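Local coordinates for EmGH1 (Erythrobacter marinus, PDB 5Z87), which probably hydrolyses beta-glucosidic linkages as a family 3 glycoside hydrolase, with xylosidase and arabinofuranosidase activities also assigned to its family, at residues A[110-113]-A[114-117]; A[167-171]-A[172-176]; A[250-254]-A[255-259]; A[743-746]-A[747-751]. All coordinates share one frame; numbering follows the deposited sequence.

Overall arrangement
Contacts 1 to 3 belong to the N-terminal, TIM-barrel-type domain of family 3, and contact 4 to the fibronectin type III-like domain. Contacts 1 and 2 are neighbours: Q112 touches Q175, and their centres lie about 17 Å apart. Contact 1 is a partly buried turn ending helix 101-116, packed inward on one side and held by backbone bonds, whereas contact 2 is buried and closes helix 155-171 with a Schellman motif whose arginines bond to surrounding carbonyls and to N104. Contacts 3 and 4, nearest atoms about 5 Å apart, are both partly buried helix starts with glycine at the N-cap and an acid three residues later; in contact 3 that acid also serves the subunit interface.

Contact 1 of 4, residues A[110-113]-A[114-117]; sequences AMQQ and EVVS. With EDO (1,2-ethanediol), chain M.
The carbonyls of A110, M111, Q112 and Q113 each accept the amide four residues on, from E114 to S117, a run of alpha-helical bonds of which V116 N to Q112 O is the closest at 2.7 Å and the straightest. This is the last part of helix 101-116, the helical arm of a beta-alpha-beta unit that leads from strand 91-93 to strand 126-129 in the TIM-barrel-type domain. On the buried side, V115 has CG1 anti to its own nitrogen (chi1 175°), which leaves CG2 turned back along the helix. That methyl lies 3.2 Å from M111 O and 4.3 Å from M111 CE, with the methionine approaching by its terminal methyl. Q112 runs alongside V115 and points the same way; its OE1 stands 4.0 Å from V115 CB, but the amide oxygen accepts a hydrogen bond from the backbone N of A125, so the glutamine ties the helix to the chain before the next strand. E114 bends at chi2; its CG lies 3.5 Å from A110 O, and OE1 forms a salt bridge with R118. S117 places OG between its nitrogen and carbonyl carbon (chi1 72°), where it donates to E114 O from above the carbonyl plane. Its own carbonyl O takes a 3.0 Å hydrogen bond from O1 of a 1,2-ethanediol, probably from the crystallisation liquor.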
loop_
_atom_site.group_PDB
_atom_site.type_symbol
_atom_site.label_atom_id
_atom_site.label_comp_id
_atom_site.label_asym_id
_atom_site.label_seq_id
_atom_site.Cartn_x
_atom_site.Cartn_y
_atom_site.Cartn_z
ATOM N N ALA A 110 30.806 37.990 -1.276
ATOM C CA ALA A 110 31.818 37.928 -0.227
ATOM C C ALA A 110 32.230 36.489 0.064
ATOM O O ALA A 110 33.422 36.198 0.201
ATOM C CB ALA A 110 31.295 38.608 1.040
ATOM N N MET A 111 31.257 35.570 0.156
ATOM C CA MET A 111 31.581 34.179 0.469
ATOM C C MET A 111 32.326 33.516 -0.679
ATOM O O MET A 111 33.284 32.770 -0.454
ATOM C CB MET A 111 30.308 33.384 0.792
ATOM C CG MET A 111 30.549 31.904 1.159
ATOM S SD MET A 111 29.176 30.782 0.683
ATOM C CE MET A 111 29.512 30.642 -1.076
ATOM N N GLN A 112 31.900 33.779 -1.914
ATOM C CA GLN A 112 32.576 33.188 -3.061
ATOM C C GLN A 112 34.030 33.639 -3.143
ATOM O O GLN A 112 34.908 32.850 -3.512
ATOM C CB GLN A 112 31.826 33.543 -4.340
ATOM C CG GLN A 112 30.525 32.784 -4.496
ATOM C CD GLN A 112 30.734 31.364 -4.974
ATOM O OE1 GLN A 112 31.570 30.626 -4.448
ATOM N NE2 GLN A 112 29.986 30.976 -5.994
ATOM N N GLN A 113 34.302 34.903 -2.787
ATOM C CA GLN A 113 35.672 35.407 -2.791
ATOM C C GLN A 113 36.524 34.642 -1.787
ATOM O O GLN A 113 37.686 34.326 -2.064
ATOM C CB GLN A 113 35.663 36.913 -2.484
ATOM C CG GLN A 113 36.951 37.685 -2.760
ATOM C CD GLN A 113 36.799 39.202 -2.509
ATOM O OE1 GLN A 113 36.007 39.882 -3.176
ATOM N NE2 GLN A 113 37.549 39.726 -1.536
ATOM N N GLU A 114 35.951 34.312 -0.623
ATOM C CA GLU A 114 36.642 33.455 0.342
ATOM C C GLU A 114 36.892 32.066 -0.224
ATOM O O GLU A 114 37.924 31.442 0.058
ATOM C CB GLU A 114 35.822 33.333 1.625
ATOM C CG GLU A 114 35.612 34.623 2.352
ATOM C CD GLU A 114 36.838 35.046 3.146
ATOM O OE1 GLU A 114 37.818 34.261 3.211
ATOM O OE2 GLU A 114 36.811 36.167 3.704
ATOM N N VAL A 115 35.934 31.545 -0.989
ATOM C CA VAL A 115 36.096 30.223 -1.576
ATOM C C VAL A 115 37.157 30.265 -2.665
ATOM O O VAL A 115 38.094 29.459 -2.683
ATOM C CB VAL A 115 34.748 29.720 -2.123
ATOM C CG1 VAL A 115 34.916 28.397 -2.846
ATOM C CG2 VAL A 115 33.715 29.629 -1.004
ATOM N N VAL A 116 37.022 31.216 -3.584
ATOM C CA VAL A 116 37.901 31.289 -4.748
ATOM C C VAL A 116 39.339 31.564 -4.318
ATOM O O VAL A 116 40.294 31.046 -4.913
ATOM C CB VAL A 116 37.358 32.357 -5.722
ATOM C CG1 VAL A 116 38.473 32.991 -6.555
ATOM C CG2 VAL A 116 36.276 31.746 -6.628
ATOM N N SER A 117 39.518 32.352 -3.259
ATOM C CA SER A 117 40.862 32.653 -2.785
ATOM C C SER A 117 41.549 31.441 -2.178
ATOM O O SER A 117 42.770 31.461 -2.001
ATOM C CB SER A 117 40.815 33.766 -1.748
ATOM O OG SER A 117 40.260 33.235 -0.560
HETATM C C1 EDO M . 46.037 31.734 -3.306
HETATM O O1 EDO M . 45.281 30.514 -3.311
HETATM C C2 EDO M . 46.197 32.265 -1.886
HETATM O O2 EDO M . 47.519 32.797 -1.727
#

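Contact 2 of 4, residues A[167-171]-A[172-176]; sequences KEARS and RGSQG
R170 and Q175 meet flank to face: the aliphatic part of the glutamine lies over one face of the guanidinium, with Q175 CG 3.4 Å from R170 NE and displaced toward the rim. The amide beyond is turned 77° from the guanidinium plane; the two groups are not stacked, and their polar ends have different partners. R170 gets there by setting CG anti to its nitrogen (chi1 -167°) and bending at the next bond; NH1 and NH2 then donate to the carbonyls of C383 and R227. Q175 uses OE1 for the backbone N of V127. Between them the chain turns through a Schellman motif that ends helix 155-171: S174 N binds A169 O at 3.0 Å, G173 N binds R170 O, and G173 sits at C-prime with positive phi. The turn also brings S174 O to 3.1 Å from R170 CA, a CA-H...O contact, and the chain goes on into barrel strand 176-177. The side chain of R172 runs the opposite way to that of R170, across the helix end. Its methylenes lie against E168 O, CG at 3.2 Å, and its guanidinium is held by N104 OD1 at NE and D138 O at NH1. A water in the guanidinium plane at its edge, 3.1 Å from R172 NH1, donates to E168 OE1 at 2.7 Å and joins the opposite charges indirectly, while E168 OE2 is bound by T141 and H405.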
loop_
_atom_site.group_PDB
_atom_site.type_symbol
_atom_site.label_atom_id
_atom_site.label_comp_id
_atom_site.label_asym_id
_atom_site.label_seq_id
_atom_site.Cartn_x
_atom_site.Cartn_y
_atom_site.Cartn_z
ATOM N N LYS A 167 15.888 33.585 -13.024
ATOM C CA LYS A 167 16.415 34.949 -13.020
ATOM C C LYS A 167 16.631 35.440 -11.605
ATOM O O LYS A 167 17.695 35.973 -11.275
ATOM C CB LYS A 167 15.453 35.897 -13.742
ATOM C CG LYS A 167 15.484 35.841 -15.238
ATOM C CD LYS A 167 14.408 36.768 -15.811
ATOM C CE LYS A 167 14.303 36.605 -17.316
ATOM N NZ LYS A 167 13.121 37.323 -17.865
ATOM N N GLU A 168 15.610 35.284 -10.757
ATOM C CA GLU A 168 15.703 35.767 -9.388
ATOM C C GLU A 168 16.793 35.026 -8.625
ATOM O O GLU A 168 17.512 35.624 -7.815
ATOM C CB GLU A 168 14.341 35.636 -8.685
ATOM C CG GLU A 168 13.204 36.416 -9.362
ATOM C CD GLU A 168 11.962 36.629 -8.485
ATOM O OE1 GLU A 168 11.982 36.327 -7.264
ATOM O OE2 GLU A 168 10.947 37.112 -9.039
ATOM N N ALA A 169 16.944 33.726 -8.884
ATOM C CA ALA A 169 17.935 32.941 -8.154
ATOM C C ALA A 169 19.354 33.294 -8.600
ATOM O O ALA A 169 20.233 33.538 -7.769
ATOM C CB ALA A 169 17.657 31.442 -8.338
ATOM N N ARG A 170 19.592 33.325 -9.912
ATOM C CA ARG A 170 20.941 33.561 -10.418
ATOM C C ARG A 170 21.415 34.975 -10.081
ATOM O O ARG A 170 22.570 35.175 -9.688
ATOM C CB ARG A 170 20.976 33.299 -11.928
ATOM C CG ARG A 170 22.375 33.202 -12.530
ATOM C CD ARG A 170 23.181 32.073 -11.890
ATOM N NE ARG A 170 24.611 32.155 -12.179
ATOM C CZ ARG A 170 25.219 31.458 -13.135
ATOM N NH1 ARG A 170 26.526 31.593 -13.340
ATOM N NH2 ARG A 170 24.520 30.628 -13.893
ATOM N N SER A 171 20.528 35.963 -10.186
ATOM C CA SER A 171 20.899 37.325 -9.819
ATOM C C SER A 171 21.272 37.439 -8.346
ATOM O O SER A 171 22.024 38.347 -7.976
ATOM C CB SER A 171 19.756 38.294 -10.148
ATOM O OG SER A 171 18.692 38.132 -9.226
ATOM N N ARG A 172 20.774 36.545 -7.499
ATOM C CA ARG A 172 21.108 36.550 -6.078
ATOM C C ARG A 172 22.265 35.611 -5.743
ATOM O O ARG A 172 22.560 35.397 -4.563
ATOM C CB ARG A 172 19.870 36.196 -5.239
ATOM C CG ARG A 172 18.746 37.240 -5.333
ATOM C CD ARG A 172 17.419 36.755 -4.733
ATOM N NE ARG A 172 17.491 36.672 -3.279
ATOM C CZ ARG A 172 16.492 36.977 -2.459
ATOM N NH1 ARG A 172 15.319 37.379 -2.949
ATOM N NH2 ARG A 172 16.667 36.884 -1.148
ATOM N N GLY A 173 22.930 35.049 -6.745
ATOM C CA GLY A 173 24.122 34.271 -6.501
ATOM C C GLY A 173 23.935 32.773 -6.491
ATOM O O GLY A 173 24.916 32.048 -6.308
ATOM N N SER A 174 22.721 32.282 -6.685
ATOM C CA SER A 174 22.488 30.844 -6.727
ATOM C C SER A 174 22.542 30.357 -8.168
ATOM O O SER A 174 21.832 30.882 -9.026
ATOM C CB SER A 174 21.132 30.508 -6.106
ATOM O OG SER A 174 20.796 29.145 -6.298
ATOM N N GLN A 175 23.373 29.352 -8.438
ATOM C CA GLN A 175 23.433 28.790 -9.782
ATOM C C GLN A 175 22.988 27.329 -9.813
ATOM O O GLN A 175 23.189 26.649 -10.827
ATOM C CB GLN A 175 24.846 28.905 -10.359
ATOM C CG GLN A 175 25.672 30.033 -9.751
ATOM C CD GLN A 175 26.417 29.548 -8.509
ATOM O OE1 GLN A 175 25.949 28.639 -7.820
ATOM N NE2 GLN A 175 27.582 30.133 -8.232
ATOM N N GLY A 176 22.404 26.825 -8.738
ATOM C CA GLY A 176 21.815 25.495 -8.761
ATOM C C GLY A 176 20.716 25.388 -7.732
ATOM O O GLY A 176 20.737 26.072 -6.701
HETATM O O HOH W 1 14.087 37.186 -5.770
#

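Contact 3 of 4, residues A[250-254]-A[255-259]; sequences SHIGP and VEMQN
The carboxylate of E256 is held through both oxygens: G253 N donates to OE1 over 3.2 Å from the anti side, 23° out of the plane, and a water meets OE2 at 2.6 Å. The same water donates to H251 O, so one carboxylate ties down two successive parts of the incoming loop. The CG2 methyl of I252 lies over one face of the carboxylate, 3.7 Å from E256 CD, the two side chains crossing at about a right angle. The second flat group, the amide of N259, presents ND2 to V255 O nearly in its own plane at 2.7 Å; that carbonyl also accepts N259 N, while OD1 binds R753 N of the fibronectin-like domain. G253 is the N-cap of helix 254-261, and the glutamate three residues on bonds back to the N-cap amide, as in one arm of a capping box, which glycine cannot complete. E256 reaches back because its chain is extended, with CG anti to the nitrogen (chi1 178°). At the dimer interface, D285 of the second subunit takes the amides of V255 and E256, and E256 OE1 also accepts ND1 of that subunit's H251, a bond that H251 here reciprocates. On the helix's inner side, M257 N binds G253 O at 2.8 Å, and M257 CB lies 3.8 Å from I252 CG2, the methionine bending to bring CE alongside.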
loop_
_atom_site.group_PDB
_atom_site.type_symbol
_atom_site.label_atom_id
_atom_site.label_comp_id
_atom_site.label_asym_id
_atom_site.label_seq_id
_atom_site.Cartn_x
_atom_site.Cartn_y
_atom_site.Cartn_z
ATOM N N SER A 250 9.287 1.928 -0.146
ATOM C CA SER A 250 8.392 1.832 -1.285
ATOM C C SER A 250 8.483 0.423 -1.847
ATOM O O SER A 250 9.554 -0.199 -1.813
ATOM C CB SER A 250 8.761 2.849 -2.365
ATOM O OG SER A 250 8.771 4.149 -1.807
ATOM N N HIS A 251 7.354 -0.076 -2.335
ATOM C CA HIS A 251 7.258 -1.396 -2.943
ATOM C C HIS A 251 6.965 -1.173 -4.419
ATOM O O HIS A 251 5.819 -0.952 -4.809
ATOM C CB HIS A 251 6.195 -2.251 -2.263
ATOM C CG HIS A 251 6.492 -2.533 -0.824
ATOM N ND1 HIS A 251 6.687 -3.809 -0.344
ATOM C CD2 HIS A 251 6.661 -1.701 0.234
ATOM C CE1 HIS A 251 6.944 -3.754 0.954
ATOM N NE2 HIS A 251 6.934 -2.488 1.329
ATOM N N ILE A 252 8.016 -1.213 -5.228
ATOM C CA ILE A 252 7.948 -0.877 -6.644
ATOM C C ILE A 252 8.654 -1.986 -7.415
ATOM O O ILE A 252 9.844 -2.233 -7.196
ATOM C CB ILE A 252 8.596 0.492 -6.928
ATOM C CG1 ILE A 252 8.020 1.550 -5.982
ATOM C CG2 ILE A 252 8.376 0.911 -8.377
ATOM C CD1 ILE A 252 8.647 2.938 -6.120
ATOM N N GLY A 253 7.912 -2.680 -8.274
ATOM C CA GLY A 253 8.488 -3.657 -9.168
ATOM C C GLY A 253 9.255 -2.982 -10.293
ATOM O O GLY A 253 9.104 -1.774 -10.539
ATOM N N PRO A 254 10.101 -3.745 -10.997
ATOM C CA PRO A 254 10.923 -3.128 -12.058
ATOM C C PRO A 254 10.119 -2.606 -13.238
ATOM O O PRO A 254 10.489 -1.574 -13.805
ATOM C CB PRO A 254 11.879 -4.257 -12.474
ATOM C CG PRO A 254 11.224 -5.532 -11.967
ATOM C CD PRO A 254 10.507 -5.134 -10.714
ATOM N N VAL A 255 9.019 -3.255 -13.619
ATOM C CA VAL A 255 8.237 -2.732 -14.733
ATOM C C VAL A 255 7.472 -1.487 -14.308
ATOM O O VAL A 255 7.440 -0.481 -15.031
ATOM C CB VAL A 255 7.304 -3.820 -15.289
ATOM C CG1 VAL A 255 6.474 -3.263 -16.416
ATOM C CG2 VAL A 255 8.128 -5.012 -15.772
ATOM N N GLU A 256 6.849 -1.533 -13.130
ATOM C CA GLU A 256 6.246 -0.341 -12.545
ATOM C C GLU A 256 7.260 0.807 -12.477
ATOM O O GLU A 256 6.972 1.932 -12.894
ATOM C CB GLU A 256 5.705 -0.681 -11.153
ATOM C CG GLU A 256 5.084 0.500 -10.412
ATOM C CD GLU A 256 4.753 0.176 -8.960
ATOM O OE1 GLU A 256 5.229 -0.857 -8.460
ATOM O OE2 GLU A 256 4.019 0.959 -8.313
ATOM N N MET A 257 8.471 0.522 -11.989
ATOM C CA MET A 257 9.505 1.554 -11.907
ATOM C C MET A 257 9.805 2.164 -13.276
ATOM O O MET A 257 9.926 3.388 -13.407
ATOM C CB MET A 257 10.770 0.964 -11.287
ATOM C CG MET A 257 11.941 1.915 -11.275
ATOM S SD MET A 257 11.790 3.284 -10.107
ATOM C CE MET A 257 12.007 2.465 -8.543
ATOM N N GLN A 258 9.864 1.333 -14.317
ATOM C CA GLN A 258 10.178 1.812 -15.657
ATOM C C GLN A 258 9.047 2.634 -16.269
ATOM O O GLN A 258 9.313 3.560 -17.046
ATOM C CB GLN A 258 10.511 0.624 -16.572
ATOM C CG GLN A 258 11.942 0.086 -16.399
ATOM C CD GLN A 258 12.995 1.052 -16.945
ATOM O OE1 GLN A 258 12.707 1.860 -17.820
ATOM N NE2 GLN A 258 14.211 0.967 -16.430
ATOM N N ASN A 259 7.788 2.323 -15.950
ATOM C CA ASN A 259 6.668 2.958 -16.634
ATOM C C ASN A 259 5.864 3.925 -15.777
ATOM O O ASN A 259 5.048 4.670 -16.334
ATOM C CB ASN A 259 5.725 1.889 -17.208
ATOM C CG ASN A 259 6.437 0.965 -18.178
ATOM O OD1 ASN A 259 6.486 1.236 -19.365
ATOM N ND2 ASN A 259 6.987 -0.135 -17.668
HETATM O O HOH W 2 4.400 1.329 -5.782
#

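Contact 4 of 4, residues A[743-746]-A[747-751]; sequences FELG and PEDFG
G746 is gripped at both ends by the short helix that follows it. Its N donates to D749 OD2 at 2.9 Å, using the anti lone pair of the carboxylate, and its O accepts two amides: D749 N at 2.7 Å, from above the carbonyl plane, and F750 N at 3.0 Å, nearly along the C=O axis. The aspartate can reach the glycine because its CG stands beside its own nitrogen (chi1 -61°), which folds the carboxylate back over the start of helix 747-750. With G746 as N-cap, D749, the third residue of the helix, bonds back to the N-cap amide where strand 738-745 of the fibronectin type III-like domain gives way to the helix; glycine cannot return the bond, so no full capping box forms. L745 flanks the bond on the apolar side. Its CD2 lies 3.5 Å from D749 CG, the two side chains crossing at about a right angle, and its CB comes within 3.4 Å of F750 CZ, again with the side chains nearly perpendicular. Farther out, L745 packs on L709 and I711 of strand 703-713, and F750 on I782 and L784 of strand 778-784, so both ends of the pair are seated in the sandwich. R688 makes salt bridges with E744 OE1 and E748 OE2, linking strand and helix from outside, and R726 NE donates to D749 O. The N-H of G746 points at OD2 at the N-terminal end of a one-turn helix, a setting that would probably favour the carboxylate form of D749.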
loop_
_atom_site.group_PDB
_atom_site.type_symbol
_atom_site.label_atom_id
_atom_site.label_comp_id
_atom_site.label_asym_id
_atom_site.label_seq_id
_atom_site.Cartn_x
_atom_site.Cartn_y
_atom_site.Cartn_z
ATOM N N PHE A 743 -3.606 15.525 -31.957
ATOM C CA PHE A 743 -2.596 14.806 -31.195
ATOM C C PHE A 743 -1.821 13.874 -32.120
ATOM O O PHE A 743 -2.301 13.467 -33.186
ATOM C CB PHE A 743 -3.219 13.973 -30.064
ATOM C CG PHE A 743 -3.981 14.774 -29.049
ATOM C CD1 PHE A 743 -3.322 15.395 -28.008
ATOM C CD2 PHE A 743 -5.358 14.872 -29.116
ATOM C CE1 PHE A 743 -4.022 16.125 -27.053
ATOM C CE2 PHE A 743 -6.060 15.596 -28.170
ATOM C CZ PHE A 743 -5.387 16.223 -27.135
ATOM N N GLU A 744 -0.628 13.492 -31.690
ATOM C CA GLU A 744 0.120 12.481 -32.427
ATOM C C GLU A 744 0.713 11.491 -31.441
ATOM O O GLU A 744 1.357 11.890 -30.466
ATOM C CB GLU A 744 1.221 13.105 -33.301
ATOM C CG GLU A 744 1.697 12.160 -34.413
ATOM C CD GLU A 744 2.669 12.801 -35.400
ATOM O OE1 GLU A 744 3.882 12.544 -35.284
ATOM O OE2 GLU A 744 2.219 13.546 -36.300
ATOM N N LEU A 745 0.491 10.206 -31.699
ATOM C CA LEU A 745 0.981 9.129 -30.855
ATOM C C LEU A 745 1.991 8.289 -31.621
ATOM O O LEU A 745 1.955 8.217 -32.853
ATOM C CB LEU A 745 -0.184 8.255 -30.376
ATOM C CG LEU A 745 -1.110 8.989 -29.417
ATOM C CD1 LEU A 745 -2.311 8.137 -29.102
ATOM C CD2 LEU A 745 -0.337 9.312 -28.170
ATOM N N GLY A 746 2.894 7.646 -30.887
ATOM C CA GLY A 746 3.866 6.768 -31.496
ATOM C C GLY A 746 4.264 5.588 -30.631
ATOM O O GLY A 746 3.640 5.291 -29.602
ATOM N N PRO A 747 5.337 4.899 -31.042
ATOM C CA PRO A 747 5.792 3.698 -30.313
ATOM C C PRO A 747 6.000 3.902 -28.824
ATOM O O PRO A 747 5.688 3.010 -28.028
ATOM C CB PRO A 747 7.125 3.367 -31.001
ATOM C CG PRO A 747 6.997 3.950 -32.370
ATOM C CD PRO A 747 6.199 5.215 -32.195
ATOM N N GLU A 748 6.564 5.042 -28.432
ATOM C CA GLU A 748 6.779 5.328 -27.023
ATOM C C GLU A 748 5.467 5.486 -26.282
ATOM O O GLU A 748 5.448 5.387 -25.053
ATOM C CB GLU A 748 7.628 6.595 -26.858
ATOM C CG GLU A 748 6.862 7.895 -27.130
ATOM C CD GLU A 748 6.823 8.323 -28.619
ATOM O OE1 GLU A 748 7.027 7.462 -29.514
ATOM O OE2 GLU A 748 6.578 9.533 -28.880
ATOM N N ASP A 749 4.370 5.714 -27.003
ATOM C CA ASP A 749 3.060 5.856 -26.389
ATOM C C ASP A 749 2.314 4.533 -26.324
ATOM O O ASP A 749 1.684 4.230 -25.307
ATOM C CB ASP A 749 2.230 6.882 -27.161
ATOM C CG ASP A 749 2.871 8.250 -27.154
ATOM O OD1 ASP A 749 3.127 8.772 -26.048
ATOM O OD2 ASP A 749 3.147 8.788 -28.246
ATOM N N PHE A 750 2.400 3.742 -27.395
ATOM C CA PHE A 750 1.639 2.509 -27.526
ATOM C C PHE A 750 2.289 1.322 -26.828
ATOM O O PHE A 750 1.599 0.348 -26.519
ATOM C CB PHE A 750 1.468 2.170 -29.001
ATOM C CG PHE A 750 0.668 3.170 -29.766
ATOM C CD1 PHE A 750 -0.479 3.718 -29.223
ATOM C CD2 PHE A 750 1.057 3.554 -31.043
ATOM C CE1 PHE A 750 -1.239 4.625 -29.941
ATOM C CE2 PHE A 750 0.310 4.464 -31.771
ATOM C CZ PHE A 750 -0.844 4.996 -31.224
ATOM N N GLY A 751 3.601 1.359 -26.608
ATOM C CA GLY A 751 4.311 0.268 -25.992
ATOM C C GLY A 751 4.581 0.540 -24.527
ATOM O O GLY A 751 4.079 1.495 -23.936
HETATM O O HOH W 3 3.131 11.896 -28.092
#